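Local coordinates for protein probable porin (PDB 4FT6) that probably forms a beta-barrel pore in the outer membrane of Pseudomonas aeruginosa, through which small solutes can pass as in other OprD-family porins, at residues L253-F257 with P288-D292. Sequence-based numbering, arbitrary orientation.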
loop_
_atom_site.group_PDB
_atom_site.type_symbol
_atom_site.label_atom_id
_atom_site.label_comp_id
_atom_site.label_asym_id
_atom_site.label_seq_id
_atom_site.Cartn_x
_atom_site.Cartn_y
_atom_site.Cartn_z
ATOM N N LEU A 253 -11.794 -11.564 6.090
ATOM C CA LEU A 253 -10.927 -11.984 7.191
ATOM C C LEU A 253 -9.503 -12.236 6.711
ATOM O O LEU A 253 -9.288 -12.734 5.597
ATOM C CB LEU A 253 -11.483 -13.255 7.835
ATOM C CG LEU A 253 -10.683 -13.994 8.914
ATOM C CD1 LEU A 253 -10.837 -13.348 10.284
ATOM C CD2 LEU A 253 -11.131 -15.443 8.971
ATOM N N THR A 254 -8.537 -11.889 7.557
ATOM C CA THR A 254 -7.127 -12.102 7.269
ATOM C C THR A 254 -6.422 -12.325 8.592
ATOM O O THR A 254 -6.873 -11.846 9.631
ATOM C CB THR A 254 -6.482 -10.886 6.545
ATOM O OG1 THR A 254 -5.059 -11.055 6.497
ATOM C CG2 THR A 254 -6.786 -9.584 7.287
ATOM N N GLY A 255 -5.320 -13.058 8.557
ATOM C CA GLY A 255 -4.550 -13.303 9.758
ATOM C C GLY A 255 -3.297 -14.069 9.393
ATOM O O GLY A 255 -3.248 -14.752 8.369
ATOM N N PHE A 256 -2.265 -13.955 10.213
ATOM C CA PHE A 256 -1.084 -14.765 9.987
ATOM C C PHE A 256 -0.383 -15.064 11.291
ATOM O O PHE A 256 -0.707 -14.496 12.339
ATOM C CB PHE A 256 -0.111 -14.051 9.056
ATOM C CG PHE A 256 0.476 -12.790 9.645
ATOM C CD1 PHE A 256 1.519 -12.852 10.565
ATOM C CD2 PHE A 256 0.005 -11.537 9.259
ATOM C CE1 PHE A 256 2.063 -11.699 11.117
ATOM C CE2 PHE A 256 0.557 -10.368 9.806
ATOM C CZ PHE A 256 1.587 -10.455 10.736
ATOM N N PHE A 257 0.613 -15.932 11.200
ATOM C CA PHE A 257 1.475 -16.238 12.311
ATOM C C PHE A 257 2.872 -16.312 11.745
ATOM O O PHE A 257 3.084 -16.882 10.669
ATOM C CB PHE A 257 1.108 -17.581 12.921
ATOM C CG PHE A 257 2.171 -18.133 13.817
ATOM C CD1 PHE A 257 2.275 -17.706 15.129
ATOM C CD2 PHE A 257 3.075 -19.075 13.347
ATOM C CE1 PHE A 257 3.258 -18.215 15.959
ATOM C CE2 PHE A 257 4.066 -19.586 14.170
ATOM C CZ PHE A 257 4.157 -19.159 15.477
ATOM N N PRO A 288 -4.313 -4.044 4.052
ATOM C CA PRO A 288 -3.424 -4.810 4.937
ATOM C C PRO A 288 -3.710 -6.310 4.897
ATOM O O PRO A 288 -3.186 -7.020 5.765
ATOM C CB PRO A 288 -3.776 -4.282 6.323
ATOM C CG PRO A 288 -5.277 -3.902 6.188
ATOM C CD PRO A 288 -5.379 -3.324 4.783
ATOM N N LEU A 289 -4.523 -6.788 3.948
ATOM C CA LEU A 289 -4.790 -8.239 3.849
ATOM C C LEU A 289 -3.487 -8.984 3.589
ATOM O O LEU A 289 -2.632 -8.506 2.827
ATOM C CB LEU A 289 -5.799 -8.571 2.746
ATOM C CG LEU A 289 -7.120 -7.800 2.775
ATOM C CD1 LEU A 289 -7.976 -8.165 1.576
ATOM C CD2 LEU A 289 -7.868 -8.048 4.063
ATOM N N VAL A 290 -3.331 -10.143 4.224
ATOM C CA VAL A 290 -2.075 -10.897 4.157
ATOM C C VAL A 290 -1.699 -11.363 2.750
ATOM O O VAL A 290 -0.515 -11.399 2.405
ATOM C CB VAL A 290 -2.070 -12.097 5.145
ATOM C CG1 VAL A 290 -3.124 -13.159 4.728
ATOM C CG2 VAL A 290 -0.657 -12.685 5.288
ATOM N N ASN A 291 -2.702 -11.710 1.946
ATOM C CA ASN A 291 -2.467 -12.100 0.559
ATOM C C ASN A 291 -2.547 -10.948 -0.424
ATOM O O ASN A 291 -2.797 -11.173 -1.610
ATOM C CB ASN A 291 -3.457 -13.175 0.111
ATOM C CG ASN A 291 -3.032 -14.560 0.519
ATOM O OD1 ASN A 291 -1.858 -14.802 0.823
ATOM N ND2 ASN A 291 -3.985 -15.490 0.525
ATOM N N ASP A 292 -2.371 -9.716 0.055
ATOM C CA ASP A 292 -2.277 -8.594 -0.870
ATOM C C ASP A 292 -0.828 -8.562 -1.322
ATOM O O ASP A 292 0.019 -7.917 -0.705
ATOM C CB ASP A 292 -2.663 -7.268 -0.219
ATOM C CG ASP A 292 -2.786 -6.140 -1.229
ATOM O OD1 ASP A 292 -2.136 -6.213 -2.308
ATOM O OD2 ASP A 292 -3.535 -5.176 -0.941
#
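T254, on a barrel strand, meets L289 and V290 of a loop that folds back into the barrel, a worked example of how one strand of a porin wall meets an inward-folded loop through a handful of side chains. One polar link joins the two: the backbone N-H of V290 donates to T254 OG1, with V290 N 3.0 Å from that oxygen and an angle of 155° at the hydrogen. T254 places its hydroxyl anti to its own backbone N (chi1 170°), and this torsion carries OG1 to the turn's backbone. Residues L289 to D292 form a type I beta turn, closed by D292 N bonding to L289 O at 3.0 Å, and the N-H whose bond T254 OG1 accepts belongs to the turn's second residue.

Methyl contacts flank the bond. On one side the methyl CG2 of T254 rests against L289 CD2 at 3.7 Å. On the other, V290 spreads its two methyls along the strand. Its CG1 packs against two oxygens, the carbonyl O of G255 and T254 OG1, the latter 3.4 Å from V290 CG1. V290 CG2 reaches F256 CB at 4.0 Å, and that methyl meets the F256 ring obliquely near CD2.

Beyond the pair, the side chain of N291 bonds to S305 and Q307 of strand 304-313, and its backbone N donates to Q271 of strand 264-274, so the turn is tied to three strands of the wall. Chemically, the hydroxyl of T254, a buried residue, supplies the acceptor for a loop amide within a largely apolar contact, a directional bond that probably helps to fix the turn against the barrel's inner face.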